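Local coordinates for protein trichothecene 3-O-acetyltransferase TRI101 (Fusarium sporotrichioides, PDB 2ZBA) that transfers an acetyl group from acetyl coenzyme A to the 3-hydroxyl of trichothecenes, a step in the biosynthesis of mycotoxins such as T-2 toxin, at residues A[125-130]-A[145-150]; A[206-211]-A[354-359]; A[241-246]-A[428-433]. All coordinates share one frame; numbering follows the deposited sequence.

From the N terminus, contact 1 comes first. It closes a short loop of 14 residues, so that the chain leaving helix 122-125 is laid on strand 146-153 of the five-stranded sheet. Contact 2 opens only afterwards, in the long connection 198-236, and reaches 143 residues ahead to helix 348-363. Before it closes, contact 3 has opened on strand 237-244, to be completed by strand 431-438 of the seven-stranded sheet; contacts 2 and 3 therefore cross along the chain. Their centres are 37 Å apart, on opposite sides of the centre of the molecule. Contact 1 touches neither, its nearest atoms lying about 10 Å from those of contact 3.

Contact 1: A[125-130]-A[145-150]; sequences VAPRKT and VLLLQL
P127 sits astride the strand between L147 and Q149, whose side chains both rise from it toward the incoming loop. The tip of the proline ring crosses the leucine obliquely, CG of P127 lying 3.7 Å from CB of L147. On its other flank the ring runs alongside Q149 in the opposite sense, with P127 CD 3.7 Å from Q149 CB. Q149 climbs past the ring because its CG is anti to the backbone N (chi1 -175°), and a bend at chi2 then turns the amide over the A126-P127 peptide. There OE1 of Q149 lies 3.2 Å from CA of P127, a van der Waals approach; the proline nitrogen has no hydrogen to offer this oxygen. The amide nitrogen is gripped instead: Q149 NE2 donates to N151 OD1 and to a water 3.0 Å away, and that water donates in turn to the O atom of A126. The hydrogen-bonded link between the segments thus runs through the water; direct contact is van der Waals packing, of the Q149 amide on the A126-P127 peptide and of P127 and R128 on L147. The aliphatic stem of R128 passes across the fork of L147, R128 CG being 3.7 Å from L147 CD2 and R128 CD 3.8 Å from L147 CD1. A turn at chi3 (76°) then carries the guanidinium off the leucine, and its NH2 reaches the carbonyl of P142. The loop is also tied to the neighbouring strand 156-164, through V125 O to T160 and R128 O to N162. After helix 122-125 the coil thus lies across one face of the mixed five-stranded sheet, within the N-terminal half of the two-part acyltransferase fold of the BAHD superfamily.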
loop_
_atom_site.group_PDB
_atom_site.type_symbol
_atom_site.label_atom_id
_atom_site.label_comp_id
_atom_site.label_asym_id
_atom_site.label_seq_id
_atom_site.Cartn_x
_atom_site.Cartn_y
_atom_site.Cartn_z
ATOM N N VAL A 125 -4.665 17.173 1.293
ATOM C CA VAL A 125 -5.784 16.292 0.925
ATOM C C VAL A 125 -6.216 15.200 1.913
ATOM O O VAL A 125 -7.313 14.643 1.772
ATOM C CB VAL A 125 -5.614 15.686 -0.516
ATOM C CG1 VAL A 125 -5.634 16.798 -1.576
ATOM C CG2 VAL A 125 -4.339 14.814 -0.622
ATOM N N ALA A 126 -5.395 14.921 2.919
ATOM C CA ALA A 126 -5.635 13.797 3.839
ATOM C C ALA A 126 -5.965 14.248 5.277
ATOM O O ALA A 126 -5.454 15.278 5.738
ATOM C CB ALA A 126 -4.435 12.870 3.841
ATOM N N PRO A 127 -6.823 13.480 5.985
ATOM C CA PRO A 127 -7.244 13.899 7.332
ATOM C C PRO A 127 -6.179 13.701 8.408
ATOM O O PRO A 127 -6.226 14.372 9.447
ATOM C CB PRO A 127 -8.472 13.022 7.608
ATOM C CG PRO A 127 -8.227 11.773 6.802
ATOM C CD PRO A 127 -7.468 12.219 5.566
ATOM N N ARG A 128 -5.233 12.793 8.156
ATOM C CA ARG A 128 -4.085 12.570 9.035
ATOM C C ARG A 128 -2.873 12.200 8.203
ATOM O O ARG A 128 -3.015 11.667 7.108
ATOM C CB ARG A 128 -4.333 11.364 9.917
ATOM C CG ARG A 128 -5.126 11.573 11.134
ATOM C CD ARG A 128 -5.002 10.289 11.882
ATOM N NE ARG A 128 -3.693 10.188 12.518
ATOM C CZ ARG A 128 -3.519 10.098 13.834
ATOM N NH1 ARG A 128 -2.297 10.014 14.343
ATOM N NH2 ARG A 128 -4.574 10.089 14.642
ATOM N N LYS A 129 -1.687 12.400 8.771
ATOM C CA LYS A 129 -0.429 12.091 8.088
ATOM C C LYS A 129 -0.120 10.587 8.006
ATOM O O LYS A 129 -0.610 9.783 8.808
ATOM C CB LYS A 129 0.714 12.837 8.760
ATOM C CG LYS A 129 0.753 14.324 8.482
ATOM C CD LYS A 129 1.779 15.035 9.398
ATOM C CE LYS A 129 3.192 14.495 9.222
ATOM N NZ LYS A 129 3.728 14.792 7.858
ATOM N N THR A 130 0.696 10.213 7.023
ATOM C CA THR A 130 1.134 8.831 6.859
ATOM C C THR A 130 1.968 8.363 8.062
ATOM O O THR A 130 1.738 7.286 8.607
ATOM C CB THR A 130 1.938 8.643 5.536
ATOM O OG1 THR A 130 1.110 8.996 4.419
ATOM C CG2 THR A 130 2.401 7.182 5.372
ATOM N N VAL A 145 -9.430 3.719 13.229
ATOM C CA VAL A 145 -9.213 2.636 12.261
ATOM C C VAL A 145 -9.298 3.194 10.818
ATOM O O VAL A 145 -8.482 2.860 9.948
ATOM C CB VAL A 145 -10.244 1.502 12.528
ATOM C CG1 VAL A 145 -10.347 0.495 11.365
ATOM C CG2 VAL A 145 -9.917 0.788 13.826
ATOM N N LEU A 146 -10.268 4.085 10.603
ATOM C CA LEU A 146 -10.560 4.612 9.278
ATOM C C LEU A 146 -10.956 6.081 9.400
ATOM O O LEU A 146 -11.753 6.443 10.264
ATOM C CB LEU A 146 -11.682 3.775 8.639
ATOM C CG LEU A 146 -11.904 3.797 7.116
ATOM C CD1 LEU A 146 -10.806 3.047 6.353
ATOM C CD2 LEU A 146 -13.280 3.195 6.765
ATOM N N LEU A 147 -10.369 6.932 8.564
ATOM C CA LEU A 147 -10.742 8.354 8.492
ATOM C C LEU A 147 -10.957 8.716 7.030
ATOM O O LEU A 147 -10.301 8.166 6.142
ATOM C CB LEU A 147 -9.647 9.273 9.070
ATOM C CG LEU A 147 -9.207 9.314 10.542
ATOM C CD1 LEU A 147 -8.081 8.330 10.791
ATOM C CD2 LEU A 147 -8.704 10.716 10.862
ATOM N N LEU A 148 -11.855 9.660 6.778
ATOM C CA LEU A 148 -12.116 10.092 5.407
ATOM C C LEU A 148 -11.999 11.602 5.305
ATOM O O LEU A 148 -12.373 12.332 6.226
ATOM C CB LEU A 148 -13.504 9.618 4.935
ATOM C CG LEU A 148 -13.716 8.104 4.759
ATOM C CD1 LEU A 148 -14.164 7.439 6.061
ATOM C CD2 LEU A 148 -14.702 7.776 3.655
ATOM N N GLN A 149 -11.437 12.066 4.196
ATOM C CA GLN A 149 -11.525 13.472 3.867
ATOM C C GLN A 149 -12.149 13.669 2.503
ATOM O O GLN A 149 -11.693 13.098 1.517
ATOM C CB GLN A 149 -10.157 14.128 3.913
ATOM C CG GLN A 149 -10.212 15.606 3.695
ATOM C CD GLN A 149 -9.164 16.290 4.489
ATOM O OE1 GLN A 149 -8.985 15.974 5.674
ATOM N NE2 GLN A 149 -8.440 17.209 3.864
ATOM N N LEU A 150 -13.188 14.494 2.465
ATOM C CA LEU A 150 -13.839 14.880 1.239
ATOM C C LEU A 150 -13.408 16.300 0.949
ATOM O O LEU A 150 -13.713 17.221 1.705
ATOM C CB LEU A 150 -15.350 14.779 1.422
ATOM C CG LEU A 150 -16.286 14.589 0.230
ATOM C CD1 LEU A 150 -15.891 13.386 -0.651
ATOM C CD2 LEU A 150 -17.718 14.456 0.754
HETATM O O HOH W 1 -5.737 17.767 5.143
#

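Contact 2: A[206-211]-A[354-359]; sequences PLLENY and RTQALA
Y211 and L208 make the close part of this contact, pressed against the helix at A357. The tyrosine ring presents a face to A357, whose CA stands 4.0 Å above its plane and offset toward the rim. Along that rim, CE1 of Y211 is 3.6 Å from A357 CB and CE2 is 3.6 Å from the carbonyl O of A357, so the outer end of the ring covers the residue from CB to carbonyl O. With CG anti to the backbone N (chi1 176°), the ring reaches toward the helix and its hydroxyl bonds to E216 beyond. L208 fills in beside it: its CD1 lies 3.8 Å from A357 CA, and it meets the Q356 side chain at about a right angle. A hydrogen bond from the backbone N of L208 to the T360 side-chain hydroxyl pins the loop here. The other end is the solvent side, where P206 and L207 are exposed. P206 still lies close across the stem of Q356, with P206 O 3.5 Å from Q356 CG. L207 is looser, resting only its CD1 methyl on the helix, 3.9 Å from A359 C. A bound calcium ion lies about 12 Å from the Y211 side chain, so the contact is near the metal site without belonging to it. The arrangement, a loop draped over helix 348-363 before strand 237-244, is consistent with the long crossover joining the two halves of BAHD enzymes.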
loop_
_atom_site.group_PDB
_atom_site.type_symbol
_atom_site.label_atom_id
_atom_site.label_comp_id
_atom_site.label_asym_id
_atom_site.label_seq_id
_atom_site.Cartn_x
_atom_site.Cartn_y
_atom_site.Cartn_z
ATOM N N PRO A 206 -2.930 -19.747 11.094
ATOM C CA PRO A 206 -2.761 -20.793 12.109
ATOM C C PRO A 206 -1.347 -20.834 12.671
ATOM O O PRO A 206 -0.366 -20.747 11.923
ATOM C CB PRO A 206 -3.085 -22.086 11.332
ATOM C CG PRO A 206 -3.961 -21.647 10.214
ATOM C CD PRO A 206 -3.359 -20.316 9.803
ATOM N N LEU A 207 -1.235 -20.944 13.991
ATOM C CA LEU A 207 0.082 -20.982 14.629
ATOM C C LEU A 207 0.710 -22.364 14.442
ATOM O O LEU A 207 -0.008 -23.366 14.312
ATOM C CB LEU A 207 -0.019 -20.603 16.113
ATOM C CG LEU A 207 0.271 -19.176 16.613
ATOM C CD1 LEU A 207 0.130 -18.040 15.569
ATOM C CD2 LEU A 207 -0.545 -18.915 17.862
ATOM N N LEU A 208 2.041 -22.407 14.401
ATOM C CA LEU A 208 2.782 -23.667 14.245
ATOM C C LEU A 208 2.907 -24.400 15.578
ATOM O O LEU A 208 3.282 -23.784 16.586
ATOM C CB LEU A 208 4.177 -23.398 13.662
ATOM C CG LEU A 208 4.202 -22.766 12.264
ATOM C CD1 LEU A 208 5.622 -22.435 11.863
ATOM C CD2 LEU A 208 3.553 -23.679 11.229
ATOM N N GLU A 209 2.606 -25.701 15.580
ATOM C CA GLU A 209 2.529 -26.487 16.841
ATOM C C GLU A 209 3.843 -26.526 17.615
ATOM O O GLU A 209 3.860 -26.293 18.825
ATOM C CB GLU A 209 1.996 -27.903 16.605
ATOM N N ASN A 210 4.940 -26.811 16.917
ATOM C CA ASN A 210 6.269 -26.686 17.481
ATOM C C ASN A 210 7.069 -25.825 16.534
ATOM O O ASN A 210 7.079 -26.058 15.299
ATOM C CB ASN A 210 6.947 -28.053 17.643
ATOM N N TYR A 211 7.720 -24.816 17.103
ATOM C CA TYR A 211 8.452 -23.821 16.324
ATOM C C TYR A 211 9.505 -23.112 17.171
ATOM O O TYR A 211 9.222 -22.655 18.295
ATOM C CB TYR A 211 7.497 -22.785 15.708
ATOM C CG TYR A 211 8.239 -21.685 14.982
ATOM C CD1 TYR A 211 8.865 -21.934 13.752
ATOM C CD2 TYR A 211 8.377 -20.410 15.555
ATOM C CE1 TYR A 211 9.588 -20.920 13.082
ATOM C CE2 TYR A 211 9.108 -19.396 14.895
ATOM C CZ TYR A 211 9.693 -19.665 13.653
ATOM O OH TYR A 211 10.414 -18.690 13.001
ATOM N N ARG A 354 6.584 -19.220 5.824
ATOM C CA ARG A 354 7.262 -18.009 6.275
ATOM C C ARG A 354 6.306 -17.106 7.088
ATOM O O ARG A 354 6.720 -16.478 8.065
ATOM C CB ARG A 354 7.837 -17.251 5.068
ATOM C CG ARG A 354 9.041 -17.956 4.355
ATOM C CD ARG A 354 9.516 -17.171 3.125
ATOM N NE ARG A 354 9.789 -15.781 3.492
ATOM C CZ ARG A 354 9.114 -14.724 3.045
ATOM N NH1 ARG A 354 8.122 -14.863 2.154
ATOM N NH2 ARG A 354 9.419 -13.514 3.510
ATOM N N THR A 355 5.038 -17.050 6.675
ATOM C CA THR A 355 4.033 -16.171 7.290
ATOM C C THR A 355 3.590 -16.730 8.637
ATOM O O THR A 355 3.503 -15.999 9.635
ATOM C CB THR A 355 2.822 -15.948 6.341
ATOM O OG1 THR A 355 3.264 -15.272 5.153
ATOM C CG2 THR A 355 1.733 -15.082 6.986
ATOM N N GLN A 356 3.329 -18.035 8.660
ATOM C CA GLN A 356 2.983 -18.745 9.896
ATOM C C GLN A 356 4.157 -18.746 10.859
ATOM O O GLN A 356 3.947 -18.673 12.063
ATOM C CB GLN A 356 2.552 -20.193 9.615
ATOM C CG GLN A 356 1.235 -20.306 8.813
ATOM C CD GLN A 356 0.750 -21.738 8.712
ATOM O OE1 GLN A 356 0.192 -22.308 9.677
ATOM N NE2 GLN A 356 0.981 -22.345 7.545
ATOM N N ALA A 357 5.387 -18.845 10.340
ATOM C CA ALA A 357 6.569 -18.764 11.233
ATOM C C ALA A 357 6.636 -17.380 11.899
ATOM O O ALA A 357 6.890 -17.272 13.090
ATOM C CB ALA A 357 7.837 -19.052 10.488
ATOM N N LEU A 358 6.398 -16.328 11.116
ATOM C CA LEU A 358 6.368 -14.959 11.629
ATOM C C LEU A 358 5.310 -14.807 12.694
ATOM O O LEU A 358 5.595 -14.257 13.769
ATOM C CB LEU A 358 6.143 -13.937 10.498
ATOM C CG LEU A 358 6.107 -12.424 10.846
ATOM C CD1 LEU A 358 7.453 -11.909 11.426
ATOM C CD2 LEU A 358 5.720 -11.591 9.616
ATOM N N ALA A 359 4.106 -15.313 12.416
ATOM C CA ALA A 359 2.969 -15.171 13.325
ATOM C C ALA A 359 3.241 -15.923 14.629
ATOM O O ALA A 359 2.986 -15.401 15.717
ATOM C CB ALA A 359 1.678 -15.678 12.661
#

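Contact 3: A[241-246]-A[428-433]; sequences FFSFTP and DGEFTA
Strands 237-244 and 431-438 are antiparallel neighbours in the seven-stranded mixed sheet of the C-terminal half, and here F242 faces A433 and F244 faces F431 as hydrogen-bonded pairs, with S243 and T432 a non-hydrogen-bonded pair between them. F242 N gives to A433 O and A433 N to F242 O, both at 2.9 Å. The second ring of bonds is F244 N to F431 O and a slightly longer F431 N to F244 O at 3.1 Å. On one sheet face F244 points its ring edge at the facing strand: CE2 is 4.1 Å from A433 CB, and F431 O lies at the edge in the plane of the ring. F431 shares this face, but its ring leads off the paired strand; both rings touch L273 and L249. F242 turns its ring away to meet W451 and Y457 edge-to-face. On the other face T432 sets CG2 anti to the backbone N, which brings it 3.4 Å from F242 O and against F241 CB; the partner S243 meets the T432 hydroxyl through CB. At the mouth of the pair, D428 OD1 accepts from E430 N at 2.9 Å, forming an Asx turn. G429 takes a positive phi (106°) there, where a side chain would run into the carbonyl O of D428 and also face P246, whose CG rests 3.3 Å from D428 O. T245 next to it N-caps helix 246-257. Main-chain bonds thus fix the strand register, while the face carrying F242, F244, F431 and A433 is apolar; its packing places F431 beside T269, a coenzyme A-binding residue, with its side chain about 6 Å from the bound cofactor.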
loop_
_atom_site.group_PDB
_atom_site.type_symbol
_atom_site.label_atom_id
_atom_site.label_comp_id
_atom_site.label_asym_id
_atom_site.label_seq_id
_atom_site.Cartn_x
_atom_site.Cartn_y
_atom_site.Cartn_z
ATOM N N PHE A 241 5.754 10.291 -9.395
ATOM C CA PHE A 241 5.036 9.331 -10.231
ATOM C C PHE A 241 5.734 9.100 -11.586
ATOM O O PHE A 241 6.255 10.039 -12.202
ATOM C CB PHE A 241 3.592 9.780 -10.523
ATOM C CG PHE A 241 2.654 9.692 -9.369
ATOM C CD1 PHE A 241 2.778 8.703 -8.395
ATOM C CD2 PHE A 241 1.587 10.595 -9.281
ATOM C CE1 PHE A 241 1.883 8.629 -7.332
ATOM C CE2 PHE A 241 0.695 10.539 -8.227
ATOM C CZ PHE A 241 0.839 9.543 -7.241
ATOM N N PHE A 242 5.735 7.842 -12.036
ATOM C CA PHE A 242 6.163 7.468 -13.398
ATOM C C PHE A 242 5.077 6.582 -14.002
ATOM O O PHE A 242 4.503 5.743 -13.307
ATOM C CB PHE A 242 7.505 6.702 -13.415
ATOM C CG PHE A 242 8.705 7.518 -13.015
ATOM C CD1 PHE A 242 9.497 8.126 -13.968
ATOM C CD2 PHE A 242 9.078 7.625 -11.673
ATOM C CE1 PHE A 242 10.630 8.866 -13.592
ATOM C CE2 PHE A 242 10.186 8.346 -11.295
ATOM C CZ PHE A 242 10.964 8.986 -12.245
ATOM N N SER A 243 4.768 6.779 -15.281
ATOM C CA SER A 243 3.696 6.013 -15.915
ATOM C C SER A 243 4.224 5.074 -16.996
ATOM O O SER A 243 5.224 5.377 -17.664
ATOM C CB SER A 243 2.638 6.953 -16.510
ATOM O OG SER A 243 3.182 7.672 -17.608
ATOM N N PHE A 244 3.533 3.941 -17.161
ATOM C CA PHE A 244 3.921 2.876 -18.112
ATOM C C PHE A 244 2.688 2.491 -18.905
ATOM O O PHE A 244 1.707 2.040 -18.342
ATOM C CB PHE A 244 4.486 1.629 -17.396
ATOM C CG PHE A 244 5.681 1.906 -16.532
ATOM C CD1 PHE A 244 6.975 1.690 -17.012
ATOM C CD2 PHE A 244 5.526 2.402 -15.238
ATOM C CE1 PHE A 244 8.093 1.968 -16.204
ATOM C CE2 PHE A 244 6.648 2.680 -14.433
ATOM C CZ PHE A 244 7.918 2.457 -14.916
ATOM N N THR A 245 2.730 2.709 -20.212
ATOM C CA THR A 245 1.606 2.388 -21.082
ATOM C C THR A 245 1.417 0.871 -21.164
ATOM O O THR A 245 2.380 0.123 -21.005
ATOM C CB THR A 245 1.823 2.931 -22.525
ATOM O OG1 THR A 245 3.088 2.472 -22.997
ATOM C CG2 THR A 245 1.810 4.459 -22.551
ATOM N N PRO A 246 0.181 0.420 -21.418
ATOM C CA PRO A 246 -0.058 -0.997 -21.642
ATOM C C PRO A 246 0.936 -1.580 -22.639
ATOM O O PRO A 246 1.388 -2.702 -22.465
ATOM C CB PRO A 246 -1.472 -1.024 -22.224
ATOM C CG PRO A 246 -2.118 0.170 -21.688
ATOM C CD PRO A 246 -1.062 1.211 -21.500
ATOM N N ASP A 428 -7.614 0.774 -18.285
ATOM C CA ASP A 428 -7.019 0.635 -19.623
ATOM C C ASP A 428 -5.713 -0.173 -19.630
ATOM O O ASP A 428 -5.217 -0.538 -20.694
ATOM C CB ASP A 428 -6.851 2.003 -20.334
ATOM C CG ASP A 428 -5.815 2.927 -19.671
ATOM O OD1 ASP A 428 -5.008 2.477 -18.829
ATOM O OD2 ASP A 428 -5.804 4.144 -20.013
ATOM N N GLY A 429 -5.181 -0.445 -18.439
ATOM C CA GLY A 429 -3.991 -1.279 -18.254
ATOM C C GLY A 429 -2.749 -0.487 -17.908
ATOM O O GLY A 429 -1.677 -1.054 -17.726
ATOM N N GLU A 430 -2.882 0.834 -17.831
ATOM C CA GLU A 430 -1.747 1.681 -17.502
ATOM C C GLU A 430 -1.349 1.441 -16.057
ATOM O O GLU A 430 -2.214 1.287 -15.187
ATOM C CB GLU A 430 -2.084 3.169 -17.712
ATOM C CG GLU A 430 -0.965 4.134 -17.302
ATOM C CD GLU A 430 -1.464 5.558 -17.046
ATOM O OE1 GLU A 430 -2.368 5.766 -16.198
ATOM O OE2 GLU A 430 -0.935 6.484 -17.700
ATOM N N PHE A 431 -0.038 1.407 -15.837
ATOM C CA PHE A 431 0.561 1.298 -14.516
ATOM C C PHE A 431 1.178 2.626 -14.182
ATOM O O PHE A 431 1.674 3.323 -15.057
ATOM C CB PHE A 431 1.681 0.244 -14.484
ATOM C CG PHE A 431 1.242 -1.113 -14.033
ATOM C CD1 PHE A 431 0.227 -1.785 -14.686
ATOM C CD2 PHE A 431 1.880 -1.738 -12.953
ATOM C CE1 PHE A 431 -0.162 -3.047 -14.285
ATOM C CE2 PHE A 431 1.500 -2.996 -12.532
ATOM C CZ PHE A 431 0.475 -3.664 -13.195
ATOM N N THR A 432 1.148 2.967 -12.904
ATOM C CA THR A 432 1.930 4.102 -12.417
ATOM C C THR A 432 2.671 3.649 -11.176
ATOM O O THR A 432 2.103 2.966 -10.327
ATOM C CB THR A 432 1.020 5.312 -12.119
ATOM O OG1 THR A 432 0.461 5.778 -13.351
ATOM C CG2 THR A 432 1.793 6.449 -11.452
ATOM N N ALA A 433 3.945 4.005 -11.104
ATOM C CA ALA A 433 4.782 3.699 -9.965
ATOM C C ALA A 433 5.068 4.991 -9.218
ATOM O O ALA A 433 5.482 5.990 -9.815
ATOM C CB ALA A 433 6.096 3.050 -10.409
#